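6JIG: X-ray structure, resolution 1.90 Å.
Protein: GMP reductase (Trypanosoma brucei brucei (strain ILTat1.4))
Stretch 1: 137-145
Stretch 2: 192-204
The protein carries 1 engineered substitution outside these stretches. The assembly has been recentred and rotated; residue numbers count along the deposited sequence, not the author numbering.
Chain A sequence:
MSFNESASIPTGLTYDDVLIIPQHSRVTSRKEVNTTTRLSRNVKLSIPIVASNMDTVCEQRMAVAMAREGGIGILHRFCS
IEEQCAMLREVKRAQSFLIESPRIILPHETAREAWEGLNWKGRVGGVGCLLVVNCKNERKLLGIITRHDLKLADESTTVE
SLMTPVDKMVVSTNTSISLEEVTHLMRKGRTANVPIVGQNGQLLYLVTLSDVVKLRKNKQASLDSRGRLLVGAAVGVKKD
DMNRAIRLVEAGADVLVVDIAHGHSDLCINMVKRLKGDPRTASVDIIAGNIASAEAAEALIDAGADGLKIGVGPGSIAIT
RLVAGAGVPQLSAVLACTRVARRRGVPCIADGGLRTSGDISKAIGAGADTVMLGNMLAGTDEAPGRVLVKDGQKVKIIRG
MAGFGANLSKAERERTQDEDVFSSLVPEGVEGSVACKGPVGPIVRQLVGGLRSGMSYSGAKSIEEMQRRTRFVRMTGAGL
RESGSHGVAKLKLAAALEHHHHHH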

# COMPACT_ATOMS: atom_id res chain seq x y z
N ASN A 137 -16.34 -61.60 -29.20
CA ASN A 137 -15.77 -61.93 -30.50
C ASN A 137 -16.77 -61.76 -31.63
O ASN A 137 -16.40 -61.32 -32.73
CB ASN A 137 -15.23 -63.36 -30.48
N GLU A 138 -18.04 -62.11 -31.41
CA GLU A 138 -19.06 -62.01 -32.46
C GLU A 138 -19.89 -60.74 -32.38
O GLU A 138 -20.37 -60.28 -33.42
CB GLU A 138 -20.01 -63.19 -32.42
CG GLU A 138 -19.38 -64.56 -32.53
CD GLU A 138 -20.41 -65.65 -32.37
OE1 GLU A 138 -20.13 -66.64 -31.66
OE2 GLU A 138 -21.51 -65.51 -32.94
N ARG A 139 -20.12 -60.21 -31.18
CA ARG A 139 -20.93 -59.00 -30.99
C ARG A 139 -22.29 -59.13 -31.67
O ARG A 139 -22.80 -58.17 -32.27
CB ARG A 139 -20.19 -57.76 -31.49
CG ARG A 139 -18.88 -57.50 -30.78
CD ARG A 139 -18.27 -56.16 -31.20
NE ARG A 139 -17.30 -55.70 -30.20
CZ ARG A 139 -17.30 -54.48 -29.66
NH1 ARG A 139 -18.20 -53.56 -30.02
NH2 ARG A 139 -16.37 -54.17 -28.77
N LYS A 140 -22.88 -60.32 -31.61
CA LYS A 140 -24.26 -60.49 -32.04
C LYS A 140 -25.17 -59.71 -31.10
O LYS A 140 -25.13 -59.91 -29.88
CB LYS A 140 -24.64 -61.97 -32.07
N LEU A 141 -25.98 -58.81 -31.65
CA LEU A 141 -26.74 -57.87 -30.84
C LEU A 141 -27.92 -58.57 -30.18
O LEU A 141 -28.78 -59.13 -30.86
CB LEU A 141 -27.21 -56.70 -31.69
CG LEU A 141 -27.94 -55.57 -30.95
CD1 LEU A 141 -26.99 -54.85 -29.99
CD2 LEU A 141 -28.56 -54.60 -31.94
N LEU A 142 -27.97 -58.53 -28.84
CA LEU A 142 -29.08 -59.10 -28.10
C LEU A 142 -30.04 -58.06 -27.54
O LEU A 142 -31.21 -58.37 -27.29
CB LEU A 142 -28.57 -59.96 -26.94
CG LEU A 142 -27.44 -60.93 -27.27
CD1 LEU A 142 -26.97 -61.68 -26.03
CD2 LEU A 142 -27.85 -61.90 -28.37
N GLY A 143 -29.57 -56.83 -27.34
CA GLY A 143 -30.42 -55.81 -26.79
C GLY A 143 -29.60 -54.60 -26.38
O GLY A 143 -28.44 -54.46 -26.77
N ILE A 144 -30.21 -53.75 -25.57
CA ILE A 144 -29.60 -52.48 -25.21
C ILE A 144 -29.96 -52.16 -23.76
O ILE A 144 -31.08 -52.44 -23.31
CB ILE A 144 -30.04 -51.36 -26.17
CG1 ILE A 144 -29.22 -50.09 -25.96
CG2 ILE A 144 -31.53 -51.08 -26.05
CD1 ILE A 144 -29.53 -49.00 -26.94
N ILE A 145 -29.01 -51.57 -23.04
CA ILE A 145 -29.24 -51.17 -21.66
C ILE A 145 -28.72 -49.75 -21.46
O ILE A 145 -27.63 -49.40 -21.93
CB ILE A 145 -28.59 -52.17 -20.67
CG1 ILE A 145 -29.09 -51.93 -19.24
CG2 ILE A 145 -27.08 -52.15 -20.77
CD1 ILE A 145 -29.00 -53.16 -18.37
N ALA A 192 -34.17 -43.69 -29.26
CA ALA A 192 -33.03 -42.79 -29.15
C ALA A 192 -31.72 -43.43 -29.56
O ALA A 192 -30.67 -42.78 -29.49
CB ALA A 192 -32.92 -42.26 -27.72
N ASN A 193 -31.75 -44.69 -29.99
CA ASN A 193 -30.55 -45.42 -30.38
C ASN A 193 -30.90 -46.31 -31.55
O ASN A 193 -31.87 -47.07 -31.49
CB ASN A 193 -30.02 -46.26 -29.22
CG ASN A 193 -29.38 -45.42 -28.14
OD1 ASN A 193 -28.31 -44.87 -28.33
ND2 ASN A 193 -30.05 -45.34 -26.98
N VAL A 194 -30.11 -46.21 -32.62
CA VAL A 194 -30.23 -47.10 -33.77
C VAL A 194 -28.88 -47.75 -34.00
O VAL A 194 -27.97 -47.15 -34.58
CB VAL A 194 -30.71 -46.34 -35.02
CG1 VAL A 194 -30.73 -47.27 -36.23
CG2 VAL A 194 -32.09 -45.74 -34.79
N PRO A 195 -28.69 -48.97 -33.54
CA PRO A 195 -27.49 -49.72 -33.91
C PRO A 195 -27.53 -50.10 -35.39
O PRO A 195 -28.59 -50.30 -35.98
CB PRO A 195 -27.55 -50.96 -33.02
CG PRO A 195 -28.98 -51.10 -32.66
CD PRO A 195 -29.56 -49.73 -32.62
N ILE A 196 -26.35 -50.17 -35.98
CA ILE A 196 -26.16 -50.66 -37.34
C ILE A 196 -25.51 -52.03 -37.23
O ILE A 196 -24.43 -52.16 -36.64
CB ILE A 196 -25.29 -49.71 -38.18
CG1 ILE A 196 -25.77 -48.26 -38.04
CG2 ILE A 196 -25.23 -50.18 -39.65
CD1 ILE A 196 -27.19 -48.03 -38.47
N VAL A 197 -26.15 -53.05 -37.79
CA VAL A 197 -25.62 -54.40 -37.70
C VAL A 197 -25.30 -54.92 -39.10
O VAL A 197 -25.76 -54.38 -40.11
CB VAL A 197 -26.58 -55.37 -36.98
CG1 VAL A 197 -26.75 -54.98 -35.53
CG2 VAL A 197 -27.90 -55.42 -37.70
N GLY A 198 -24.52 -55.99 -39.14
CA GLY A 198 -24.15 -56.64 -40.38
C GLY A 198 -25.18 -57.66 -40.83
O GLY A 198 -26.29 -57.75 -40.30
N GLN A 199 -24.79 -58.44 -41.84
CA GLN A 199 -25.71 -59.41 -42.41
C GLN A 199 -26.00 -60.55 -41.44
O GLN A 199 -27.07 -61.17 -41.52
CB GLN A 199 -25.17 -59.95 -43.74
CG GLN A 199 -23.69 -59.65 -43.97
N ASN A 200 -25.09 -60.83 -40.52
CA ASN A 200 -25.26 -61.88 -39.51
C ASN A 200 -25.63 -61.31 -38.14
O ASN A 200 -25.31 -61.92 -37.11
CB ASN A 200 -23.99 -62.72 -39.42
N GLY A 201 -26.29 -60.16 -38.09
CA GLY A 201 -26.73 -59.56 -36.84
C GLY A 201 -25.64 -59.00 -35.96
O GLY A 201 -25.92 -58.62 -34.82
N GLN A 202 -24.40 -58.92 -36.44
CA GLN A 202 -23.28 -58.47 -35.62
C GLN A 202 -23.25 -56.94 -35.54
O GLN A 202 -23.55 -56.24 -36.51
CB GLN A 202 -21.97 -59.01 -36.18
CG GLN A 202 -21.52 -58.40 -37.51
CD GLN A 202 -22.11 -59.10 -38.73
OE1 GLN A 202 -23.29 -59.46 -38.76
NE2 GLN A 202 -21.29 -59.26 -39.76
N LEU A 203 -22.89 -56.43 -34.37
CA LEU A 203 -22.92 -54.99 -34.14
C LEU A 203 -21.78 -54.31 -34.90
O LEU A 203 -20.61 -54.66 -34.71
CB LEU A 203 -22.80 -54.71 -32.65
CG LEU A 203 -22.72 -53.25 -32.23
CD1 LEU A 203 -24.01 -52.52 -32.59
CD2 LEU A 203 -22.46 -53.19 -30.74
N LEU A 204 -22.11 -53.33 -35.75
CA LEU A 204 -21.11 -52.58 -36.50
C LEU A 204 -20.95 -51.14 -36.03
O LEU A 204 -19.83 -50.70 -35.74
CB LEU A 204 -21.45 -52.59 -38.00
CG LEU A 204 -21.58 -53.97 -38.65
CD1 LEU A 204 -22.01 -53.80 -40.10
CD2 LEU A 204 -20.27 -54.72 -38.55

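Two backbone hydrogen bonds hold the stretches together, and both lie around Lys140 and Gln202. The shorter runs from Leu203 N to Arg139 O, 2.7 Å with an N-H...O angle of 156°. The second runs from Leu141 N to Gly201 O, longer at 3.2 Å but straighter, at 171°. The donors and acceptors belong to the residues flanking Lys140 and Gln202, so each of these two residues sits between a carbonyl that accepts and an amide that donates. This is the pattern of a single beta bridge, and it brings Lys140 CA within 4.2 Å of Gln202 CA. Because every partner is a main-chain atom, the link does not depend on the side chain of Lys140, which is modelled only as far as CB.

Arg139 O also receives a weaker contribution: Gln202 CA approaches it at 3.4 Å, with an angle of 137° at the hydrogen, a CA-H...O contact that adds to the amide bond on the same carbonyl. Arg139 itself adopts phi/psi of 52/39, a left-handed conformation, two residues before the strand 141-145 begins at Leu141.

The second stretch presents its bridging segment by folding back on itself. Strand 193-197 leads into a type I turn from Gly198 to Gly201, closed by Gly201 N to Gly198 O at 3.3 Å. The returning chain is tied down by Gly198 N to Gln202 O at 2.8 Å and by Leu204 N to Ile196 O at 2.7 Å. Gly201 has a positive phi of 71°, a value that favours glycine, and its carbonyl is the acceptor for Leu141 N. The Gln202 side chain turns back to the hairpin, where its OE1 accepts a weak hydrogen bond from Asn200 N (2.9 Å, 126°).

Beyond the bridge, contact passes to apolar side chains. Strands 141-145 and 193-197 run roughly antiparallel, at 155°, but their axes come no nearer than 9.7 Å. That spacing is too wide for backbone pairing, and side chains fill the gap. Leu141, buried and with its CA-to-CB bond toward the second stretch, has the largest covered area of its stretch, 83 Å². Its CD2 lies 3.6 Å from Pro195 CG and 4.0 Å from Val197 CG1, so one methyl reaches both residues. Pro195 and Val197 alternate with Val194 and Ile196, whose CA-to-CB bonds point away, as expected for an extended strand.

Farther along, Ile144 extends the packing. With both chi angles near 180°, its side chain is stretched out, and CD1 reaches Asn193 CB at 3.6 Å. This contact is made through the aliphatic carbon of the asparagine and needs no polar partner.

Near the bridge, Arg139 and Leu203 meet through their side chains as well, with Arg139 CB 4.2 Å from Leu203 CB. Leu203 CD2 approaches the guanidinium obliquely, while Arg139 NH1 is hydrogen-bonded elsewhere in the structure. Altogether the two stretches bury 412 Å², summed over both sides.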